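Local coordinates for transcription regulator WhiB1 (Mycobacterium tuberculosis H37Rv, PDB 6ONO), which acts as a transcriptional repressor, probably redox-responsive, and binds one [4Fe-4S] cluster that reacts readily with nitric oxide, at residues Lys6-Asp11 against Cys37-Val42; Glu15-Val20 against Ala31-Val36. One frame throughout, in Å; residues are numbered along the deposited sequence.

Contact 1 (Lys6-Asp11 against Cys37-Val42); sequences KAVCRD and CNRCPV. With SF4 (iron/sulfur cluster), chain E.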
ATOM      1  N   LYS A   6      -6.533 -14.621   9.899  1.00 48.21           N
ATOM      2  CA  LYS A   6      -7.982 -14.570   9.764  1.00 45.20           C
ATOM      3  C   LYS A   6      -8.467 -13.448   8.849  1.00 47.13           C
ATOM      4  O   LYS A   6      -9.673 -13.187   8.796  1.00 47.81           O
ATOM      5  CB  LYS A   6      -8.629 -14.452  11.144  1.00 46.93           C
ATOM      6  CG  LYS A   6      -8.484 -15.723  11.990  1.00 53.58           C
ATOM      7  CD  LYS A   6      -9.212 -15.602  13.324  1.00 63.22           C
ATOM      8  CE  LYS A   6      -8.387 -14.861  14.371  1.00 68.70           C
ATOM      9  NZ  LYS A   6      -7.170 -15.617  14.790  1.00 73.96           N
ATOM     10  N   ALA A   7      -7.559 -12.773   8.147  1.00 42.73           N
ATOM     11  CA  ALA A   7      -7.929 -11.699   7.227  1.00 36.91           C
ATOM     12  C   ALA A   7      -8.694 -12.251   6.026  1.00 36.52           C
ATOM     13  O   ALA A   7      -8.145 -13.040   5.255  1.00 41.25           O
ATOM     14  CB  ALA A   7      -6.671 -10.974   6.759  1.00 31.27           C
ATOM     15  N   VAL A   8      -9.947 -11.819   5.844  1.00 33.48           N
ATOM     16  CA  VAL A   8     -10.719 -12.319   4.704  1.00 37.86           C
ATOM     17  C   VAL A   8     -10.321 -11.652   3.390  1.00 37.33           C
ATOM     18  O   VAL A   8     -10.559 -12.226   2.318  1.00 35.38           O
ATOM     19  CB  VAL A   8     -12.236 -12.178   4.924  1.00 37.56           C
ATOM     20  CG1 VAL A   8     -12.663 -12.980   6.143  1.00 35.78           C
ATOM     21  CG2 VAL A   8     -12.641 -10.733   5.072  1.00 31.99           C
ATOM     22  N   CYS A   9      -9.697 -10.472   3.433  1.00 31.62           N
ATOM     23  CA  CYS A   9      -9.156  -9.894   2.207  1.00 28.30           C
ATOM     24  C   CYS A   9      -8.085 -10.772   1.574  1.00 30.98           C
ATOM     25  O   CYS A   9      -7.694 -10.528   0.426  1.00 29.66           O
ATOM     26  CB  CYS A   9      -8.572  -8.514   2.481  1.00 23.40           C
ATOM     27  SG  CYS A   9      -7.392  -8.490   3.813  1.00 26.24           S
ATOM     28  N   ARG A  10      -7.574 -11.764   2.304  1.00 43.06           N
ATOM     29  CA  ARG A  10      -6.658 -12.716   1.697  1.00 40.35           C
ATOM     30  C   ARG A  10      -7.297 -13.456   0.534  1.00 43.56           C
ATOM     31  O   ARG A  10      -6.577 -14.067  -0.260  1.00 45.78           O
ATOM     32  CB  ARG A  10      -6.146 -13.691   2.749  1.00 40.88           C
ATOM     33  CG  ARG A  10      -5.089 -13.072   3.633  1.00 42.01           C
ATOM     34  CD  ARG A  10      -4.874 -13.877   4.899  1.00 56.31           C
ATOM     35  NE  ARG A  10      -4.263 -15.172   4.625  1.00 57.07           N
ATOM     36  CZ  ARG A  10      -2.956 -15.361   4.468  1.00 58.86           C
ATOM     37  NH1 ARG A  10      -2.487 -16.576   4.223  1.00 65.68           N
ATOM     38  NH2 ARG A  10      -2.119 -14.336   4.548  1.00 61.50           N
ATOM     39  N   ASP A  11      -8.629 -13.430   0.414  1.00 41.44           N
ATOM     40  CA  ASP A  11      -9.304 -14.100  -0.692  1.00 44.90           C
ATOM     41  C   ASP A  11      -9.839 -13.116  -1.728  1.00 41.05           C
ATOM     42  O   ASP A  11     -10.694 -13.482  -2.537  1.00 49.49           O
ATOM     43  CB  ASP A  11     -10.438 -14.985  -0.169  1.00 52.04           C
ATOM     44  CG  ASP A  11      -9.936 -16.144   0.672  1.00 64.83           C
ATOM     45  OD1 ASP A  11      -9.072 -16.909   0.190  1.00 60.76           O
ATOM     46  OD2 ASP A  11     -10.409 -16.291   1.819  1.00 70.43           O
ATOM     47  N   CYS A  37     -14.251  -5.591   4.736  1.00 23.48           N
ATOM     48  CA  CYS A  37     -13.879  -5.409   6.141  1.00 24.04           C
ATOM     49  C   CYS A  37     -15.049  -5.689   7.085  1.00 28.24           C
ATOM     50  O   CYS A  37     -14.848  -6.155   8.215  1.00 30.86           O
ATOM     51  CB  CYS A  37     -13.353  -3.997   6.364  1.00 21.28           C
ATOM     52  SG  CYS A  37     -11.852  -3.643   5.445  1.00 20.34           S
ATOM     53  N   ASN A  38     -16.272  -5.395   6.646  1.00 35.00           N
ATOM     54  CA  ASN A  38     -17.453  -5.544   7.486  1.00 37.40           C
ATOM     55  C   ASN A  38     -17.788  -7.002   7.768  1.00 38.60           C
ATOM     56  O   ASN A  38     -18.518  -7.288   8.722  1.00 42.51           O
ATOM     57  CB  ASN A  38     -18.633  -4.836   6.816  1.00 34.86           C
ATOM     58  CG  ASN A  38     -18.594  -3.327   7.019  1.00 46.29           C
ATOM     59  OD1 ASN A  38     -17.638  -2.799   7.587  1.00 55.37           O
ATOM     60  ND2 ASN A  38     -19.605  -2.623   6.508  1.00 42.70           N
ATOM     61  N   ARG A  39     -17.277  -7.930   6.961  1.00 29.96           N
ATOM     62  CA  ARG A  39     -17.432  -9.350   7.232  1.00 36.38           C
ATOM     63  C   ARG A  39     -16.102  -9.977   7.639  1.00 36.84           C
ATOM     64  O   ARG A  39     -15.869 -11.165   7.410  1.00 45.40           O
ATOM     65  CB  ARG A  39     -18.030 -10.080   6.030  1.00 34.48           C
ATOM     66  CG  ARG A  39     -17.271  -9.949   4.737  1.00 37.80           C
ATOM     67  CD  ARG A  39     -17.884 -10.865   3.686  1.00 40.79           C
ATOM     68  NE  ARG A  39     -17.442 -10.559   2.327  1.00 37.85           N
ATOM     69  CZ  ARG A  39     -16.290 -10.958   1.804  1.00 37.11           C
ATOM     70  NH1 ARG A  39     -15.441 -11.676   2.526  1.00 46.79           N
ATOM     71  NH2 ARG A  39     -15.984 -10.634   0.556  1.00 46.65           N
ATOM     72  N   CYS A  40     -15.232  -9.184   8.260  1.00 34.25           N
ATOM     73  CA  CYS A  40     -13.921  -9.634   8.684  1.00 34.44           C
ATOM     74  C   CYS A  40     -13.881  -9.780  10.195  1.00 36.77           C
ATOM     75  O   CYS A  40     -14.330  -8.871  10.908  1.00 38.66           O
ATOM     76  CB  CYS A  40     -12.847  -8.643   8.231  1.00 29.82           C
ATOM     77  SG  CYS A  40     -11.140  -9.147   8.617  1.00 34.90           S
ATOM     78  N   PRO A  41     -13.352 -10.890  10.725  1.00 41.21           N
ATOM     79  CA  PRO A  41     -13.340 -11.065  12.186  1.00 40.09           C
ATOM     80  C   PRO A  41     -12.260 -10.268  12.899  1.00 43.15           C
ATOM     81  O   PRO A  41     -12.359 -10.100  14.122  1.00 43.28           O
ATOM     82  CB  PRO A  41     -13.119 -12.572  12.355  1.00 44.17           C
ATOM     83  CG  PRO A  41     -12.347 -12.959  11.149  1.00 44.91           C
ATOM     84  CD  PRO A  41     -12.848 -12.084  10.024  1.00 39.17           C
ATOM     85  N   VAL A  42     -11.256  -9.747  12.189  1.00 33.94           N
ATOM     86  CA  VAL A  42     -10.134  -9.079  12.847  1.00 33.57           C
ATOM     87  C   VAL A  42     -10.080  -7.600  12.478  1.00 30.02           C
ATOM     88  O   VAL A  42      -9.000  -7.001  12.410  1.00 28.84           O
ATOM     89  CB  VAL A  42      -8.807  -9.787  12.520  1.00 34.47           C
ATOM     90  CG1 VAL A  42      -8.750 -11.142  13.224  1.00 39.00           C
ATOM     91  CG2 VAL A  42      -8.636  -9.968  11.013  1.00 32.28           C
TER
HETATM   92 FE1  SF4 E 101      -8.488  -7.142   5.366  1.00 25.40          FE
HETATM   93 FE2  SF4 E 101     -10.374  -5.281   5.982  1.00 21.46          FE
HETATM   94 FE3  SF4 E 101      -8.168  -5.571   7.585  1.00 23.82          FE
HETATM   95 FE4  SF4 E 101     -10.066  -7.521   7.536  1.00 27.11          FE
HETATM   96  S1  SF4 E 101     -10.344  -5.390   8.245  1.00 26.48           S
HETATM   97  S2  SF4 E 101      -7.824  -7.810   7.447  1.00 25.45           S
HETATM   98  S3  SF4 E 101     -10.742  -7.416   5.358  1.00 25.14           S
HETATM   99  S4  SF4 E 101      -8.181  -4.890   5.404  1.00 22.92           S
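Val8 and Cys40 meet beside the iron-sulfur cluster, CG2 of Val8 lying 3.8 Å from CB of Cys40, at the point where the backbones of Lys6-Asp11 and Cys37-Val42 come nearest. This is the [4Fe-4S] site of the WhiB family, in which a cysteine from the N-terminal loop joins a Cys-x-x-Cys pair at the end of helix 27-38. Cys9 SG holds FE1 at 2.3 Å, Cys37 SG holds FE2, and Cys40 SG holds FE4 at 2.2 Å; Cys46, in the following helix, is inferred to complete the set. Cys40 and Cys9 reach their irons through different torsions: SG is anti to the backbone N in Cys40 (chi1 -177°) and between N and the carbonyl carbon in Cys9 (chi1 53°). Apolar atoms line the cluster beside them. CB of Ala7 sits 3.4 Å from the inorganic sulfur S2, and the same CG2 of Val8 that touches Cys40 also packs against S3.

Farther out, the other branch of Val8, CG1, meets CD of Pro41 at 4.0 Å, while the Arg39 guanidinium brings NH1 obliquely to CG2. NH2 of that guanidinium forms a salt bridge with Glu12, which directs its charge back toward the N-terminal loop. The exposed Lys6 crosses the buried Val42 at about a right angle, CB and CE of the lysine both near CG1 of the valine, and CG of Pro41 rests on Lys6 O. The turn carrying Cys40 is tied down by Thr43, whose OG1 lies within hydrogen-bonding range of the carbonyl oxygens of both Cys37 and Cys40, its single proton being shared between them or given to one. A weak hydrogen bond runs from Val42 N to Cys40 SG, 3.6 Å long with an N-H...S angle of 161°.

Contact 2 (Glu15-Val20 against Ala31-Val36); sequences ELFFPV and ADAKLV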
ATOM      1  N   GLU A  15      -5.780  -5.081  -4.886  1.00 21.92           N
ATOM      2  CA  GLU A  15      -5.948  -3.709  -5.355  1.00 21.99           C
ATOM      3  C   GLU A  15      -7.295  -3.128  -4.989  1.00 23.33           C
ATOM      4  O   GLU A  15      -7.474  -1.908  -5.093  1.00 19.49           O
ATOM      5  CB  GLU A  15      -5.741  -3.626  -6.870  1.00 23.21           C
ATOM      6  CG  GLU A  15      -4.275  -3.485  -7.238  1.00 24.56           C
ATOM      7  CD  GLU A  15      -3.696  -2.141  -6.821  1.00 29.30           C
ATOM      8  OE1 GLU A  15      -3.852  -1.168  -7.598  1.00 27.40           O
ATOM      9  OE2 GLU A  15      -3.103  -2.046  -5.717  1.00 25.95           O
ATOM     10  N   LEU A  16      -8.251  -3.972  -4.598  1.00 22.59           N
ATOM     11  CA  LEU A  16      -9.521  -3.452  -4.114  1.00 22.31           C
ATOM     12  C   LEU A  16      -9.304  -2.536  -2.926  1.00 20.12           C
ATOM     13  O   LEU A  16     -10.053  -1.569  -2.734  1.00 21.33           O
ATOM     14  CB  LEU A  16     -10.452  -4.603  -3.734  1.00 24.43           C
ATOM     15  CG  LEU A  16     -11.778  -4.250  -3.063  1.00 26.26           C
ATOM     16  CD1 LEU A  16     -12.671  -3.472  -4.025  1.00 27.88           C
ATOM     17  CD2 LEU A  16     -12.457  -5.516  -2.567  1.00 25.48           C
ATOM     18  N   PHE A  17      -8.264  -2.789  -2.142  1.00 19.35           N
ATOM     19  CA  PHE A  17      -8.060  -2.014  -0.930  1.00 18.10           C
ATOM     20  C   PHE A  17      -7.217  -0.784  -1.175  1.00 19.70           C
ATOM     21  O   PHE A  17      -6.918  -0.057  -0.228  1.00 19.09           O
ATOM     22  CB  PHE A  17      -7.461  -2.910   0.150  1.00 19.11           C
ATOM     23  CG  PHE A  17      -8.397  -3.993   0.550  1.00 18.29           C
ATOM     24  CD1 PHE A  17      -8.437  -5.180  -0.164  1.00 22.17           C
ATOM     25  CD2 PHE A  17      -9.326  -3.774   1.540  1.00 18.37           C
ATOM     26  CE1 PHE A  17      -9.335  -6.152   0.162  1.00 21.61           C
ATOM     27  CE2 PHE A  17     -10.233  -4.747   1.878  1.00 20.58           C
ATOM     28  CZ  PHE A  17     -10.246  -5.932   1.185  1.00 21.77           C
ATOM     29  N   PHE A  18      -6.882  -0.498  -2.433  1.00 15.84           N
ATOM     30  CA  PHE A  18      -6.097   0.681  -2.787  1.00 16.43           C
ATOM     31  C   PHE A  18      -6.771   1.414  -3.940  1.00 17.36           C
ATOM     32  O   PHE A  18      -6.266   1.425  -5.069  1.00 18.83           O
ATOM     33  CB  PHE A  18      -4.657   0.277  -3.103  1.00 17.46           C
ATOM     34  CG  PHE A  18      -3.906  -0.138  -1.881  1.00 17.03           C
ATOM     35  CD1 PHE A  18      -4.000  -1.440  -1.398  1.00 16.93           C
ATOM     36  CD2 PHE A  18      -3.195   0.802  -1.146  1.00 17.11           C
ATOM     37  CE1 PHE A  18      -3.345  -1.811  -0.228  1.00 17.01           C
ATOM     38  CE2 PHE A  18      -2.559   0.449   0.027  1.00 17.06           C
ATOM     39  CZ  PHE A  18      -2.628  -0.861   0.485  1.00 17.03           C
ATOM     40  N   PRO A  19      -7.922   2.042  -3.691  1.00 23.49           N
ATOM     41  CA  PRO A  19      -8.563   2.811  -4.760  1.00 24.55           C
ATOM     42  C   PRO A  19      -7.756   4.054  -5.077  1.00 27.66           C
ATOM     43  O   PRO A  19      -7.183   4.694  -4.193  1.00 29.96           O
ATOM     44  CB  PRO A  19      -9.934   3.170  -4.173  1.00 24.00           C
ATOM     45  CG  PRO A  19      -9.720   3.176  -2.717  1.00 25.66           C
ATOM     46  CD  PRO A  19      -8.680   2.125  -2.430  1.00 22.89           C
ATOM     47  N   VAL A  20      -7.691   4.375  -6.358  1.00 37.96           N
ATOM     48  CA  VAL A  20      -7.028   5.585  -6.819  1.00 43.13           C
ATOM     49  C   VAL A  20      -8.098   6.631  -7.106  1.00 54.14           C
ATOM     50  O   VAL A  20      -9.075   6.354  -7.816  1.00 50.99           O
ATOM     51  CB  VAL A  20      -6.136   5.320  -8.043  1.00 42.69           C
ATOM     52  CG1 VAL A  20      -6.897   4.616  -9.150  1.00 54.36           C
ATOM     53  CG2 VAL A  20      -5.540   6.623  -8.549  1.00 53.20           C
ATOM     54  N   ALA A  31     -16.298   1.811  -0.809  1.00 17.14           N
ATOM     55  CA  ALA A  31     -17.415   1.054  -0.252  1.00 17.71           C
ATOM     56  C   ALA A  31     -17.242  -0.445  -0.476  1.00 17.62           C
ATOM     57  O   ALA A  31     -17.496  -1.246   0.434  1.00 17.75           O
ATOM     58  CB  ALA A  31     -18.734   1.552  -0.856  1.00 19.43           C
ATOM     59  N   ASP A  32     -16.816  -0.843  -1.683  1.00 19.05           N
ATOM     60  CA  ASP A  32     -16.611  -2.262  -1.978  1.00 19.47           C
ATOM     61  C   ASP A  32     -15.550  -2.880  -1.059  1.00 19.11           C
ATOM     62  O   ASP A  32     -15.710  -4.018  -0.595  1.00 19.72           O
ATOM     63  CB  ASP A  32     -16.217  -2.442  -3.448  1.00 20.34           C
ATOM     64  CG  ASP A  32     -17.362  -2.157  -4.416  1.00 22.28           C
ATOM     65  OD1 ASP A  32     -18.534  -2.190  -4.008  1.00 23.53           O
ATOM     66  OD2 ASP A  32     -17.085  -1.940  -5.612  1.00 26.42           O
ATOM     67  N   ALA A  33     -14.451  -2.154  -0.800  1.00 16.99           N
ATOM     68  CA  ALA A  33     -13.456  -2.637   0.162  1.00 16.97           C
ATOM     69  C   ALA A  33     -14.025  -2.716   1.586  1.00 17.66           C
ATOM     70  O   ALA A  33     -13.802  -3.701   2.321  1.00 17.16           O
ATOM     71  CB  ALA A  33     -12.221  -1.740   0.129  1.00 15.52           C
ATOM     72  N   LYS A  34     -14.732  -1.666   2.012  1.00 18.88           N
ATOM     73  CA  LYS A  34     -15.317  -1.659   3.346  1.00 20.33           C
ATOM     74  C   LYS A  34     -16.296  -2.810   3.536  1.00 23.71           C
ATOM     75  O   LYS A  34     -16.428  -3.320   4.648  1.00 23.25           O
ATOM     76  CB  LYS A  34     -16.023  -0.334   3.607  1.00 19.05           C
ATOM     77  CG  LYS A  34     -15.114   0.838   3.880  1.00 18.32           C
ATOM     78  CD  LYS A  34     -15.952   2.090   4.149  1.00 19.15           C
ATOM     79  CE  LYS A  34     -15.069   3.245   4.559  1.00 21.21           C
ATOM     80  NZ  LYS A  34     -15.854   4.420   4.993  1.00 24.02           N
ATOM     81  N   LEU A  35     -17.008  -3.208   2.479  1.00 21.38           N
ATOM     82  CA  LEU A  35     -17.902  -4.358   2.586  1.00 26.19           C
ATOM     83  C   LEU A  35     -17.143  -5.621   2.964  1.00 29.82           C
ATOM     84  O   LEU A  35     -17.667  -6.469   3.697  1.00 31.79           O
ATOM     85  CB  LEU A  35     -18.656  -4.578   1.279  1.00 26.37           C
ATOM     86  CG  LEU A  35     -19.800  -3.600   1.023  1.00 25.66           C
ATOM     87  CD1 LEU A  35     -20.469  -3.920  -0.298  1.00 26.66           C
ATOM     88  CD2 LEU A  35     -20.791  -3.645   2.152  1.00 26.42           C
ATOM     89  N   VAL A  36     -15.921  -5.781   2.455  1.00 22.26           N
ATOM     90  CA  VAL A  36     -15.086  -6.905   2.868  1.00 29.01           C
ATOM     91  C   VAL A  36     -14.727  -6.772   4.338  1.00 23.53           C
ATOM     92  O   VAL A  36     -14.878  -7.717   5.126  1.00 28.04           O
ATOM     93  CB  VAL A  36     -13.823  -6.999   1.990  1.00 29.50           C
ATOM     94  CG1 VAL A  36     -12.963  -8.186   2.427  1.00 32.05           C
ATOM     95  CG2 VAL A  36     -14.190  -7.099   0.512  1.00 22.07           C
TER
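Leu16 and Phe17 lie against one side of helix 27-38, where they meet Asp32, Ala33 and Val36. CG of Leu16 is anti to its backbone N (chi1 174°), and the two methyls beyond it divide their contacts along the helix. CD1 touches CB of Asp32 at 3.7 Å, the two side chains crossing at about a right angle, whereas CD2 reaches CG2 of Val36 one turn farther on. Between these two points the CG of Leu16 packs over the backbone of Ala33, near its N and CA.

Phe17 carries its ring on a CG anti to the carbonyl carbon (chi1 -65°). The CZ of this ring meets CG1 of Val36 at 3.7 Å, with that methyl at the ring edge and in the ring plane. The two branches of Val36 are thus shared out: CG1 serves the phenylalanine while CG2 is the branch that meets Leu16. CD2 of Phe17 lies 3.8 Å from CB of Ala33, and the neighbouring CE2 comes obliquely to the carbonyl oxygen of the same alanine.

Here the short 3-10 turn of the N-terminal loop docks on helix 27-38 by apolar packing, on the approach to the cluster pocket of this WhiB-family protein: Val36 belongs to that pocket, the Phe17 ring also touches Cys9 and Cys37, and the Phe17 backbone is hydrogen-bonded to Val59, another pocket residue. A polar side chain of the partner protein chain brings its ring against Phe17 as well, their planes inclined by about 35°. CB of Ala33 also contacts the carbonyl oxygen of Leu16, at 3.6 Å, an oxygen that accepts a weak hydrogen bond from NE2 of Gln29, a turn earlier in the helix.

How the contacts relate
The centres of the two contacts are about 12 Å apart, and both draw on helix 27-38: contact 2 uses residues within it, contact 1 its end and the turn that follows. The segments of contact 2 both fall between those of contact 1 in the sequence, in the order 6-11, 15-20, 31-36, 37-42. Two successive parts of the N-terminal loop thus meet the same helix and the turn after it. The contacts touch directly, with Cys9 CB 3.3 Å from Phe17 CZ and Val8 CG2 3.7 Å from Val36 CG1. The packing on the helix therefore adjoins the residues that line and bind the cluster, within a chain that has no strands.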